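Local coordinates for protein AlyQ (Persicobacter sp. CCB-QB2, PDB 5XNR) that probably degrades alginate through an alginate lyase domain, which it carries together with a CBM32 module of the kind that binds carbohydrate, at residues G312-Y317 against Y345-N350; T255-D260 against F307-G312; S289-K294 against I338-N343; D267-R272 against A280-G285. All coordinates share one frame; numbering follows the deposited sequence.

Interaction 1: G312-Y317 against Y345-N350; sequences GKHYLY and YVMDLN
Gly312 and Leu349 begin a short antiparallel ladder that joins strand 313-317 to strand 347-348. Three backbone hydrogen bonds hold it: Leu349 N to Gly312 O (2.9 Å), His314 N to Met347 O (2.7 Å) and Val346 N to His314 O (2.9 Å). Lys313 and Asp348 form a non-hydrogen-bonded pair, and His314 and Met347 a hydrogen-bonded one. Because Val346 also faces His314, the ladder contains a classic beta bulge. Gly312 O has a second donor, His314 ND1, at 2.8 Å; the two N-H groups approach from opposite faces of the carbonyl. The bond from ND1, though bent (134°), keeps Gly312 O in the imidazole plane and, with the bond of His314 NE2 to Tyr351, fixes the rotation of the ring.

Aliphatic groups lie over three aromatic faces. Met347 is extended until its last torsion bends (chi3 60°), which lays methyl CE over the imidazole, 3.8 Å from its centroid. Lys313 CD covers the Tyr345 ring, displaced toward the rim and 3.9 Å from the centroid, and Tyr345 CB similarly rests on Tyr315.

The charged groups are less intimately matched. Lys313 NZ stands 4.5 Å from Asp348 OD2, beyond a salt bridge and a long-range attraction at most.

Strand 347-348 is the outermost strand of a seven-stranded antiparallel sheet, and strand 313-319 separates it from strand 302-310. Beneath them, His314, Leu316 and Val346 pack on Met269 of strand 269-274, which belongs to the facing sheet.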
loop_
_atom_site.group_PDB
_atom_site.type_symbol
_atom_site.label_atom_id
_atom_site.label_comp_id
_atom_site.label_asym_id
_atom_site.label_seq_id
_atom_site.Cartn_x
_atom_site.Cartn_y
_atom_site.Cartn_z
ATOM N N GLY A 312 -31.338 -3.802 -10.777
ATOM C CA GLY A 312 -31.174 -2.540 -11.489
ATOM C C GLY A 312 -30.609 -1.421 -10.620
ATOM O O GLY A 312 -30.026 -0.480 -11.156
ATOM N N LYS A 313 -30.783 -1.486 -9.294
ATOM C CA LYS A 313 -30.260 -0.459 -8.386
ATOM C C LYS A 313 -28.784 -0.724 -8.120
ATOM O O LYS A 313 -28.458 -1.794 -7.621
ATOM C CB LYS A 313 -30.948 -0.443 -7.018
ATOM C CG LYS A 313 -32.416 -0.054 -7.034
ATOM C CD LYS A 313 -32.821 1.018 -6.029
ATOM C CE LYS A 313 -34.237 1.485 -6.311
ATOM N NZ LYS A 313 -34.848 2.221 -5.186
ATOM N N HIS A 314 -27.949 0.287 -8.416
ATOM C CA HIS A 314 -26.498 0.242 -8.302
ATOM C C HIS A 314 -26.064 0.977 -7.034
ATOM O O HIS A 314 -26.307 2.179 -6.940
ATOM C CB HIS A 314 -25.856 0.921 -9.518
ATOM C CG HIS A 314 -26.045 0.198 -10.803
ATOM N ND1 HIS A 314 -27.281 -0.215 -11.239
ATOM C CD2 HIS A 314 -25.156 -0.171 -11.748
ATOM C CE1 HIS A 314 -27.143 -0.807 -12.413
ATOM N NE2 HIS A 314 -25.837 -0.791 -12.752
ATOM N N TYR A 315 -25.418 0.286 -6.098
ATOM C CA TYR A 315 -24.902 0.930 -4.874
ATOM C C TYR A 315 -23.354 0.990 -4.906
ATOM O O TYR A 315 -22.695 0.045 -5.374
ATOM C CB TYR A 315 -25.377 0.189 -3.617
ATOM C CG TYR A 315 -26.868 0.020 -3.445
ATOM C CD1 TYR A 315 -27.555 -1.045 -4.015
ATOM C CD2 TYR A 315 -27.590 0.893 -2.642
ATOM C CE1 TYR A 315 -28.919 -1.210 -3.829
ATOM C CE2 TYR A 315 -28.954 0.741 -2.455
ATOM C CZ TYR A 315 -29.627 -0.319 -3.042
ATOM O OH TYR A 315 -30.975 -0.462 -2.836
ATOM N N LEU A 316 -22.773 2.081 -4.369
ATOM C CA LEU A 316 -21.321 2.280 -4.314
ATOM C C LEU A 316 -20.842 2.401 -2.868
ATOM O O LEU A 316 -21.257 3.297 -2.149
ATOM C CB LEU A 316 -20.985 3.540 -5.105
ATOM C CG LEU A 316 -19.527 3.992 -5.052
ATOM C CD1 LEU A 316 -18.586 2.950 -5.647
ATOM C CD2 LEU A 316 -19.390 5.325 -5.769
ATOM N N TYR A 317 -19.974 1.481 -2.457
ATOM C CA TYR A 317 -19.381 1.506 -1.120
ATOM C C TYR A 317 -17.890 1.797 -1.264
ATOM O O TYR A 317 -17.263 1.264 -2.154
ATOM C CB TYR A 317 -19.492 0.152 -0.410
ATOM C CG TYR A 317 -20.874 -0.417 -0.189
ATOM C CD1 TYR A 317 -21.594 -0.991 -1.219
ATOM C CD2 TYR A 317 -21.445 -0.438 1.076
ATOM C CE1 TYR A 317 -22.843 -1.560 -1.001
ATOM C CE2 TYR A 317 -22.712 -0.960 1.299
ATOM C CZ TYR A 317 -23.418 -1.536 0.260
ATOM O OH TYR A 317 -24.665 -2.068 0.482
ATOM N N TYR A 345 -28.562 4.754 -3.459
ATOM C CA TYR A 345 -28.051 4.156 -4.688
ATOM C C TYR A 345 -27.645 5.289 -5.646
ATOM O O TYR A 345 -28.241 6.370 -5.657
ATOM C CB TYR A 345 -29.119 3.272 -5.350
ATOM C CG TYR A 345 -30.415 3.986 -5.644
ATOM C CD1 TYR A 345 -30.561 4.742 -6.798
ATOM C CD2 TYR A 345 -31.473 3.973 -4.741
ATOM C CE1 TYR A 345 -31.725 5.446 -7.067
ATOM C CE2 TYR A 345 -32.646 4.674 -4.994
ATOM C CZ TYR A 345 -32.777 5.410 -6.165
ATOM O OH TYR A 345 -33.917 6.118 -6.434
ATOM N N VAL A 346 -26.629 5.039 -6.450
ATOM C CA VAL A 346 -26.081 6.046 -7.332
ATOM C C VAL A 346 -26.733 5.960 -8.724
ATOM O O VAL A 346 -26.614 6.942 -9.500
ATOM C CB VAL A 346 -24.555 5.895 -7.419
ATOM C CG1 VAL A 346 -23.925 5.848 -6.033
ATOM C CG2 VAL A 346 -24.151 4.685 -8.245
ATOM N N MET A 347 -27.373 4.821 -9.066
ATOM C CA MET A 347 -27.998 4.670 -10.401
ATOM C C MET A 347 -29.007 3.515 -10.370
ATOM O O MET A 347 -28.813 2.536 -9.674
ATOM C CB MET A 347 -26.953 4.413 -11.497
ATOM C CG MET A 347 -27.450 4.705 -12.908
ATOM S SD MET A 347 -26.239 4.424 -14.253
ATOM C CE MET A 347 -25.895 2.680 -14.048
ATOM N N ASP A 348 -30.115 3.677 -11.083
ATOM C CA ASP A 348 -31.112 2.605 -11.285
ATOM C C ASP A 348 -31.251 2.416 -12.789
ATOM O O ASP A 348 -31.650 3.365 -13.486
ATOM C CB ASP A 348 -32.462 2.946 -10.653
ATOM C CG ASP A 348 -33.370 1.751 -10.388
ATOM O OD1 ASP A 348 -33.090 0.649 -10.925
ATOM O OD2 ASP A 348 -34.376 1.934 -9.649
ATOM N N LEU A 349 -30.872 1.241 -13.282
ATOM C CA LEU A 349 -30.938 0.976 -14.705
ATOM C C LEU A 349 -30.914 -0.534 -14.929
ATOM O O LEU A 349 -30.255 -1.247 -14.191
ATOM C CB LEU A 349 -29.753 1.650 -15.396
ATOM C CG LEU A 349 -29.717 1.504 -16.916
ATOM C CD1 LEU A 349 -30.635 2.511 -17.592
ATOM C CD2 LEU A 349 -28.294 1.668 -17.422
ATOM N N ASN A 350 -31.642 -0.997 -15.934
ATOM C CA ASN A 350 -31.684 -2.419 -16.244
ATOM C C ASN A 350 -31.032 -2.665 -17.613
ATOM O O ASN A 350 -31.246 -1.908 -18.593
ATOM C CB ASN A 350 -33.112 -2.990 -16.184
ATOM C CG ASN A 350 -33.624 -3.115 -14.767
ATOM O OD1 ASN A 350 -34.643 -2.511 -14.419
ATOM N ND2 ASN A 350 -32.897 -3.849 -13.935
#

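Interaction 2: T255-D260 against F307-G312; sequences TQIHGD and FEVING
Phe307 lays one ring face against Thr255, whose methyl CG2 stands 4.2 Å from the ring centroid and 24° off the normal, displaced toward the rim. Thr255 places that methyl opposite its own backbone N, while OG1 lies beside the N. The ring of Phe307, turned by a chi2 of -16°, offers its edge to Ile257: Ile257 CG1 approaches Phe307 CD2 at 3.7 Å, near the ring plane. Ile257 then continues extended (chi2 175°), so that its CD1 meets CG2 of Val309 tip to tip, at 3.6 Å. Strands 256-258 and 307-310 share no hydrogen bond; their axes pass 9.2 Å apart, the spacing of two sheets stacked in the beta-sandwich of this concanavalin-like lyase domain. Gln256, Ile257 and His258 match the Q-I-H sequence known from family 7 alginate lyases, with the isoleucine directed into the sandwich and Gln256 away from the facing strand. Losing the ring of Phe307 to an alanine is likely to open a gap between the sheets, leaving the Thr255 methyl without its aromatic face and Ile257 CG1 without the ring edge. Around the same ring, Val236, Met269, Met271 and Leu316 add further apolar contacts from three neighbouring strands.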
loop_
_atom_site.group_PDB
_atom_site.type_symbol
_atom_site.label_atom_id
_atom_site.label_comp_id
_atom_site.label_asym_id
_atom_site.label_seq_id
_atom_site.Cartn_x
_atom_site.Cartn_y
_atom_site.Cartn_z
ATOM N N THR A 255 -11.948 -0.685 -11.175
ATOM C CA THR A 255 -13.067 -1.665 -11.152
ATOM C C THR A 255 -14.158 -1.254 -12.140
ATOM O O THR A 255 -14.411 -0.067 -12.266
ATOM C CB THR A 255 -13.632 -1.764 -9.736
ATOM O OG1 THR A 255 -12.487 -1.913 -8.890
ATOM C CG2 THR A 255 -14.613 -2.907 -9.562
ATOM N N GLN A 256 -14.820 -2.212 -12.804
ATOM C CA GLN A 256 -15.856 -1.870 -13.808
ATOM C C GLN A 256 -16.989 -2.897 -13.868
ATOM O O GLN A 256 -16.770 -4.098 -13.669
ATOM C CB GLN A 256 -15.299 -1.839 -15.229
ATOM C CG GLN A 256 -13.903 -1.264 -15.324
ATOM C CD GLN A 256 -13.349 -1.436 -16.715
ATOM O OE1 GLN A 256 -14.059 -1.271 -17.712
ATOM N NE2 GLN A 256 -12.068 -1.783 -16.770
ATOM N N ILE A 257 -18.191 -2.380 -14.168
ATOM C CA ILE A 257 -19.309 -3.159 -14.688
ATOM C C ILE A 257 -19.436 -2.781 -16.167
ATOM O O ILE A 257 -19.433 -1.580 -16.467
ATOM C CB ILE A 257 -20.625 -2.878 -13.934
ATOM C CG1 ILE A 257 -20.498 -3.174 -12.441
ATOM C CG2 ILE A 257 -21.777 -3.658 -14.545
ATOM C CD1 ILE A 257 -21.722 -2.814 -11.644
ATOM N N HIS A 258 -19.539 -3.779 -17.055
ATOM C CA HIS A 258 -19.638 -3.555 -18.501
ATOM C C HIS A 258 -20.915 -4.219 -19.038
ATOM O O HIS A 258 -21.278 -5.300 -18.577
ATOM C CB HIS A 258 -18.382 -4.092 -19.204
ATOM C CG HIS A 258 -17.824 -3.193 -20.258
ATOM N ND1 HIS A 258 -16.667 -2.433 -20.044
ATOM C CD2 HIS A 258 -18.241 -2.936 -21.529
ATOM C CE1 HIS A 258 -16.411 -1.729 -21.136
ATOM N NE2 HIS A 258 -17.370 -2.025 -22.070
ATOM N N GLY A 259 -21.605 -3.541 -19.965
ATOM C CA GLY A 259 -22.683 -4.120 -20.838
ATOM C C GLY A 259 -22.359 -3.902 -22.315
ATOM O O GLY A 259 -21.206 -3.541 -22.607
ATOM N N ASP A 260 -23.318 -4.117 -23.255
ATOM C CA ASP A 260 -23.061 -3.826 -24.720
ATOM C C ASP A 260 -23.094 -2.315 -24.987
ATOM O O ASP A 260 -24.009 -1.602 -24.550
ATOM C CB ASP A 260 -24.093 -4.375 -25.713
ATOM C CG ASP A 260 -24.401 -5.859 -25.637
ATOM O OD1 ASP A 260 -23.445 -6.655 -25.470
ATOM O OD2 ASP A 260 -25.601 -6.201 -25.760
ATOM N N PHE A 307 -19.135 -2.473 -5.903
ATOM C CA PHE A 307 -20.319 -2.218 -6.693
ATOM C C PHE A 307 -21.301 -3.351 -6.399
ATOM O O PHE A 307 -20.902 -4.520 -6.386
ATOM C CB PHE A 307 -20.026 -2.166 -8.189
ATOM C CG PHE A 307 -18.928 -1.245 -8.652
ATOM C CD1 PHE A 307 -18.416 -0.241 -7.848
ATOM C CD2 PHE A 307 -18.474 -1.321 -9.959
ATOM C CE1 PHE A 307 -17.411 0.596 -8.307
ATOM C CE2 PHE A 307 -17.492 -0.461 -10.435
ATOM C CZ PHE A 307 -16.952 0.491 -9.603
ATOM N N GLU A 308 -22.561 -3.004 -6.139
ATOM C CA GLU A 308 -23.620 -3.955 -5.739
ATOM C C GLU A 308 -24.844 -3.643 -6.598
ATOM O O GLU A 308 -25.324 -2.529 -6.545
ATOM C CB GLU A 308 -23.931 -3.780 -4.251
ATOM C CG GLU A 308 -25.010 -4.679 -3.657
ATOM C CD GLU A 308 -25.236 -4.442 -2.165
ATOM O OE1 GLU A 308 -25.548 -3.291 -1.804
ATOM O OE2 GLU A 308 -25.062 -5.379 -1.361
ATOM N N VAL A 309 -25.296 -4.584 -7.421
ATOM C CA VAL A 309 -26.456 -4.343 -8.254
ATOM C C VAL A 309 -27.589 -5.249 -7.765
ATOM O O VAL A 309 -27.405 -6.454 -7.624
ATOM C CB VAL A 309 -26.151 -4.577 -9.742
ATOM C CG1 VAL A 309 -27.360 -4.242 -10.603
ATOM C CG2 VAL A 309 -24.919 -3.805 -10.207
ATOM N N ILE A 310 -28.733 -4.658 -7.466
ATOM C CA ILE A 310 -29.889 -5.412 -6.960
ATOM C C ILE A 310 -31.107 -5.043 -7.810
ATOM O O ILE A 310 -31.713 -4.023 -7.566
ATOM C CB ILE A 310 -30.131 -5.110 -5.462
ATOM C CG1 ILE A 310 -28.853 -5.337 -4.651
ATOM C CG2 ILE A 310 -31.324 -5.898 -4.915
ATOM C CD1 ILE A 310 -29.042 -5.307 -3.149
ATOM N N ASN A 311 -31.407 -5.844 -8.825
ATOM C CA ASN A 311 -32.567 -5.611 -9.696
ATOM C C ASN A 311 -32.507 -4.197 -10.297
ATOM O O ASN A 311 -33.500 -3.490 -10.345
ATOM C CB ASN A 311 -33.882 -5.888 -8.950
ATOM C CG ASN A 311 -33.971 -7.302 -8.402
ATOM O OD1 ASN A 311 -33.695 -8.255 -9.117
ATOM N ND2 ASN A 311 -34.351 -7.454 -7.148
ATOM N N GLY A 312 -31.338 -3.802 -10.777
ATOM C CA GLY A 312 -31.174 -2.540 -11.489
ATOM C C GLY A 312 -30.609 -1.421 -10.620
ATOM O O GLY A 312 -30.026 -0.480 -11.156
#

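Interaction 3: S289-K294 against I338-N343; sequences SDLTIK and IKDGGN
Asp340, whose OD1 touches Leu291 CD1 at 3.8 Å, also receives the shorter of two backbone bonds that close its own turn, from Asn343 N to Asp340 O at 3.0 Å. The second bond runs from Asp340 N to Asn343 O at 3.2 Å. Together they shape a type II' beta turn, in which Gly341 adopts the positive phi that glycine accepts readily. The other carboxylate oxygen, OD2, makes a salt bridge to Arg288, which probably steadies the carboxylate beside the leucine.

The centre of the contact is apolar. Leu291 carries its CG opposite the backbone N (chi1 -174°), and its two methyls divide the work: CD1 goes to the Asp340 carboxylate, while CD2 meets CG2 of Ile338 at 3.7 Å as the two side chains slide past each other. Farther along, Ile293 CG2 lies 4.3 Å from Ile338 CG1, a looser approach. Ile293 and Lys294 both face Leu278 in a classic beta bulge, where the strand turns a corner. The contact thus places the loop between helix 324-330 and strand 347-348 beside strand 291-294 of the lyase domain, and Ile338 is itself bonded through its backbone to Leu316.

No hydrogen bond links the two segments, so their association rests on van der Waals contact between branched aliphatic groups, while the charge of Asp340 is met by Arg288 rather than by strand 291-294.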
loop_
_atom_site.group_PDB
_atom_site.type_symbol
_atom_site.label_atom_id
_atom_site.label_comp_id
_atom_site.label_asym_id
_atom_site.label_seq_id
_atom_site.Cartn_x
_atom_site.Cartn_y
_atom_site.Cartn_z
ATOM N N SER A 289 -24.357 11.896 -14.579
ATOM C CA SER A 289 -23.140 12.657 -14.353
ATOM C C SER A 289 -22.163 11.843 -13.481
ATOM O O SER A 289 -22.563 10.977 -12.710
ATOM C CB SER A 289 -23.452 14.031 -13.787
ATOM O OG SER A 289 -23.944 13.937 -12.464
ATOM N N ASP A 290 -20.871 12.082 -13.680
ATOM C CA ASP A 290 -19.824 11.497 -12.841
ATOM C C ASP A 290 -20.182 11.734 -11.373
ATOM O O ASP A 290 -20.676 12.784 -11.040
ATOM C CB ASP A 290 -18.444 12.120 -13.126
ATOM C CG ASP A 290 -17.887 11.933 -14.537
ATOM O OD1 ASP A 290 -18.339 11.016 -15.260
ATOM O OD2 ASP A 290 -16.963 12.692 -14.893
ATOM N N LEU A 291 -19.868 10.795 -10.500
ATOM C CA LEU A 291 -20.081 10.993 -9.066
ATOM C C LEU A 291 -18.763 10.861 -8.289
ATOM O O LEU A 291 -18.101 9.813 -8.272
ATOM C CB LEU A 291 -21.104 9.969 -8.582
ATOM C CG LEU A 291 -21.547 10.120 -7.129
ATOM C CD1 LEU A 291 -22.399 11.371 -6.952
ATOM C CD2 LEU A 291 -22.314 8.876 -6.702
ATOM N N THR A 292 -18.431 11.924 -7.584
ATOM C CA THR A 292 -17.177 12.023 -6.928
ATOM C C THR A 292 -17.202 11.180 -5.655
ATOM O O THR A 292 -18.165 11.216 -4.895
ATOM C CB THR A 292 -16.822 13.473 -6.571
ATOM O OG1 THR A 292 -16.769 14.258 -7.770
ATOM C CG2 THR A 292 -15.510 13.548 -5.809
ATOM N N ILE A 293 -16.116 10.450 -5.466
ATOM C CA ILE A 293 -15.852 9.683 -4.266
ATOM C C ILE A 293 -14.981 10.522 -3.325
ATOM O O ILE A 293 -15.349 10.710 -2.184
ATOM C CB ILE A 293 -15.208 8.327 -4.625
ATOM C CG1 ILE A 293 -16.053 7.541 -5.631
ATOM C CG2 ILE A 293 -14.958 7.518 -3.370
ATOM C CD1 ILE A 293 -15.364 6.326 -6.248
ATOM N N LYS A 294 -13.856 11.021 -3.849
ATOM C CA LYS A 294 -12.853 11.802 -3.129
ATOM C C LYS A 294 -12.239 12.848 -4.074
ATOM O O LYS A 294 -12.011 12.562 -5.233
ATOM C CB LYS A 294 -11.691 10.908 -2.672
ATOM C CG LYS A 294 -11.967 9.964 -1.512
ATOM C CD LYS A 294 -11.480 10.463 -0.154
ATOM C CE LYS A 294 -12.441 10.147 0.983
ATOM N NZ LYS A 294 -11.706 9.923 2.249
ATOM N N ILE A 338 -21.598 5.550 -0.839
ATOM C CA ILE A 338 -21.484 6.846 -1.467
ATOM C C ILE A 338 -22.890 7.198 -1.981
ATOM O O ILE A 338 -23.375 6.646 -2.978
ATOM C CB ILE A 338 -20.394 6.873 -2.567
ATOM C CG1 ILE A 338 -18.975 6.946 -2.010
ATOM C CG2 ILE A 338 -20.589 8.058 -3.499
ATOM C CD1 ILE A 338 -18.742 6.113 -0.807
ATOM N N LYS A 339 -23.533 8.110 -1.261
ATOM C CA LYS A 339 -24.878 8.537 -1.564
ATOM C C LYS A 339 -24.853 9.606 -2.653
ATOM O O LYS A 339 -23.888 10.330 -2.846
ATOM C CB LYS A 339 -25.579 9.115 -0.329
ATOM C CG LYS A 339 -26.172 8.090 0.632
ATOM C CD LYS A 339 -25.247 7.719 1.779
ATOM C CE LYS A 339 -25.524 8.489 3.057
ATOM N NZ LYS A 339 -26.502 7.788 3.924
ATOM N N ASP A 340 -25.976 9.694 -3.324
ATOM C CA ASP A 340 -26.183 10.660 -4.368
ATOM C C ASP A 340 -27.438 11.461 -4.029
ATOM O O ASP A 340 -28.551 10.942 -4.118
ATOM C CB ASP A 340 -26.329 9.981 -5.727
ATOM C CG ASP A 340 -26.778 10.940 -6.804
ATOM O OD1 ASP A 340 -26.127 12.023 -6.929
ATOM O OD2 ASP A 340 -27.767 10.595 -7.501
ATOM N N GLY A 341 -27.238 12.719 -3.644
ATOM C CA GLY A 341 -28.310 13.489 -3.032
ATOM C C GLY A 341 -28.944 12.689 -1.907
ATOM O O GLY A 341 -28.229 12.231 -0.990
ATOM N N GLY A 342 -30.257 12.454 -2.014
ATOM C CA GLY A 342 -31.011 11.773 -0.957
ATOM C C GLY A 342 -31.337 10.332 -1.304
ATOM O O GLY A 342 -32.295 9.780 -0.778
ATOM N N ASN A 343 -30.535 9.726 -2.180
ATOM C CA ASN A 343 -30.710 8.338 -2.614
ATOM C C ASN A 343 -29.539 7.490 -2.099
ATOM O O ASN A 343 -28.380 7.908 -2.216
ATOM C CB ASN A 343 -30.789 8.252 -4.142
ATOM C CG ASN A 343 -32.109 8.725 -4.723
ATOM O OD1 ASN A 343 -33.130 8.771 -4.041
ATOM N ND2 ASN A 343 -32.115 9.016 -6.008
#

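Interaction 4: D267-R272 against A280-G285; sequences DAMVMR and ASFNGG. With PO4 (phosphate ion), chain E.
Val270 and Ser281 form a hydrogen-bonded pair of an antiparallel beta hairpin made by strands 269-274 and 277-281. Ser281 N reaches Val270 O at 2.9 Å, and Val270 N returns a bond to Ser281 O at 3.1 Å. Toward Asp267 and Asn283 the pairing becomes irregular, yet Asn283 N still donates to Asp267 O at 2.8 Å. In between, Ala268 O lies at the edge of the Phe282 ring and receives a CA-H...O contact from Phe282 CA.

Met269 runs alongside the Phe282 ring. Its chain is extended throughout (chi1 -173°), which brings CG to 3.7 Å from Phe282 CE2 and sets the sulfur obliquely beside the ring as a Met-aromatic contact. With a serine in place of Phe282, Met269 would probably lose this flank and a gap would open toward Leu291 and Val346, which also pack on the ring.

Farther out, Asp267 OD1 and Asn283 OD1 are both acceptors, unbonded to each other; the carboxylate and amide planes are 73° apart. A water within hydrogen-bonding distance of both probably relieves their repulsion, though it has more acceptors in reach than protons. Ser281 OG is bonded to Asp290. Second-shell support comes from strand 256-258, against which Ala268 and Met269 form a classic beta bulge opposite Ile257.

Arg272 is tied through NE to Glu274 in a salt bridge. A phosphate, probably from the crystallisation liquor and also held by Tyr210 and Lys249, meets it in the guanidinium plane: Arg272 NH1 donates to PO4 O1 at 3.0 Å in a nearly straight bond of 164°.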
loop_
_atom_site.group_PDB
_atom_site.type_symbol
_atom_site.label_atom_id
_atom_site.label_comp_id
_atom_site.label_asym_id
_atom_site.label_seq_id
_atom_site.Cartn_x
_atom_site.Cartn_y
_atom_site.Cartn_z
ATOM N N ASP A 267 -19.618 0.789 -20.621
ATOM C CA ASP A 267 -18.984 0.778 -19.299
ATOM C C ASP A 267 -19.939 1.477 -18.322
ATOM O O ASP A 267 -19.744 2.614 -17.932
ATOM C CB ASP A 267 -17.561 1.376 -19.363
ATOM C CG ASP A 267 -17.444 2.780 -19.964
ATOM O OD1 ASP A 267 -18.131 3.051 -20.968
ATOM O OD2 ASP A 267 -16.659 3.598 -19.432
ATOM N N ALA A 268 -20.953 0.733 -17.917
ATOM C CA ALA A 268 -22.112 1.226 -17.169
ATOM C C ALA A 268 -21.679 1.902 -15.867
ATOM O O ALA A 268 -22.255 2.909 -15.457
ATOM C CB ALA A 268 -23.056 0.066 -16.880
ATOM N N MET A 269 -20.682 1.322 -15.212
ATOM C CA MET A 269 -20.280 1.810 -13.910
ATOM C C MET A 269 -18.816 1.442 -13.660
ATOM O O MET A 269 -18.501 0.252 -13.574
ATOM C CB MET A 269 -21.155 1.207 -12.809
ATOM C CG MET A 269 -20.881 1.804 -11.441
ATOM S SD MET A 269 -22.036 1.202 -10.192
ATOM C CE MET A 269 -21.379 1.917 -8.686
ATOM N N VAL A 270 -17.947 2.461 -13.557
ATOM C CA VAL A 270 -16.507 2.251 -13.375
ATOM C C VAL A 270 -16.017 3.223 -12.317
ATOM O O VAL A 270 -16.628 4.221 -12.110
ATOM C CB VAL A 270 -15.685 2.406 -14.670
ATOM C CG1 VAL A 270 -16.339 1.691 -15.839
ATOM C CG2 VAL A 270 -15.416 3.857 -15.032
ATOM N N MET A 271 -14.934 2.853 -11.654
ATOM C CA MET A 271 -14.186 3.732 -10.779
ATOM C C MET A 271 -13.035 4.318 -11.592
ATOM O O MET A 271 -12.334 3.568 -12.254
ATOM C CB MET A 271 -13.628 2.964 -9.581
ATOM C CG MET A 271 -12.338 3.518 -9.007
ATOM S SD MET A 271 -11.921 2.793 -7.382
ATOM C CE MET A 271 -13.216 3.529 -6.387
ATOM N N ARG A 272 -12.877 5.641 -11.536
ATOM C CA ARG A 272 -11.918 6.374 -12.350
ATOM C C ARG A 272 -11.101 7.313 -11.459
ATOM O O ARG A 272 -11.602 7.831 -10.497
ATOM C CB ARG A 272 -12.658 7.166 -13.425
ATOM C CG ARG A 272 -11.751 7.641 -14.551
ATOM C CD ARG A 272 -12.469 8.047 -15.822
ATOM N NE ARG A 272 -11.589 8.808 -16.699
ATOM C CZ ARG A 272 -11.566 8.724 -18.037
ATOM N NH1 ARG A 272 -10.811 9.559 -18.733
ATOM N NH2 ARG A 272 -12.287 7.819 -18.677
ATOM N N ALA A 280 -16.810 7.802 -9.735
ATOM C CA ALA A 280 -17.508 6.775 -10.453
ATOM C C ALA A 280 -18.046 7.401 -11.738
ATOM O O ALA A 280 -18.575 8.512 -11.695
ATOM C CB ALA A 280 -18.610 6.222 -9.577
ATOM N N SER A 281 -17.917 6.695 -12.857
ATOM C CA SER A 281 -18.356 7.221 -14.159
ATOM C C SER A 281 -19.257 6.210 -14.865
ATOM O O SER A 281 -18.958 5.020 -14.888
ATOM C CB SER A 281 -17.189 7.568 -15.053
ATOM O OG SER A 281 -17.619 8.417 -16.105
ATOM N N PHE A 282 -20.302 6.722 -15.497
ATOM C CA PHE A 282 -21.373 5.889 -15.978
ATOM C C PHE A 282 -21.490 6.076 -17.494
ATOM O O PHE A 282 -22.151 6.986 -17.935
ATOM C CB PHE A 282 -22.648 6.224 -15.200
ATOM C CG PHE A 282 -22.500 6.207 -13.697
ATOM C CD1 PHE A 282 -22.096 7.339 -13.003
ATOM C CD2 PHE A 282 -22.783 5.065 -12.960
ATOM C CE1 PHE A 282 -21.960 7.314 -11.618
ATOM C CE2 PHE A 282 -22.654 5.039 -11.575
ATOM C CZ PHE A 282 -22.242 6.165 -10.900
ATOM N N ASN A 283 -20.829 5.205 -18.267
ATOM C CA ASN A 283 -20.680 5.317 -19.732
ATOM C C ASN A 283 -20.125 6.706 -20.076
ATOM O O ASN A 283 -20.591 7.394 -21.010
ATOM C CB ASN A 283 -21.977 4.977 -20.479
ATOM C CG ASN A 283 -21.808 4.683 -21.962
ATOM O OD1 ASN A 283 -20.704 4.734 -22.502
ATOM N ND2 ASN A 283 -22.911 4.387 -22.635
ATOM N N GLY A 284 -19.091 7.103 -19.336
ATOM C CA GLY A 284 -18.397 8.363 -19.598
ATOM C C GLY A 284 -19.365 9.535 -19.648
ATOM O O GLY A 284 -19.264 10.361 -20.540
ATOM N N GLY A 285 -20.324 9.568 -18.719
ATOM C CA GLY A 285 -21.215 10.707 -18.573
ATOM C C GLY A 285 -22.515 10.593 -19.368
ATOM O O GLY A 285 -23.361 11.476 -19.254
HETATM P P PO4 E . -11.297 10.423 -22.829
HETATM O O1 PO4 E . -10.483 9.852 -21.696
HETATM O O2 PO4 E . -10.833 11.854 -23.065
HETATM O O3 PO4 E . -11.126 9.580 -24.099
HETATM O O4 PO4 E . -12.773 10.397 -22.489
HETATM O O HOH W 1 -18.148 4.824 -22.980
#

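Overall arrangement
All four contacts lie in the alginate lyase domain, their centres 8 to 16 Å apart. Along the chain, interaction 4 falls between the two segments of interaction 2, whose second segment ends at Gly312, where interaction 1 begins; interaction 3 alternates with both 1 and 2. Interaction 1 extends the seven-stranded sheet, interaction 4 builds the opposing sheet, and interaction 2 packs one on the other. Interaction 3 attaches the loop after helix 324-330 to strand 291-294, next to the hairpin of interaction 4. Met269 joins three of the contacts, touching His314 and Phe307, while Val346 touches Leu291 and Phe282. Interactions 1, 2 and 4 thus share a buried apolar interior between the sheets, with interaction 3 at its surface.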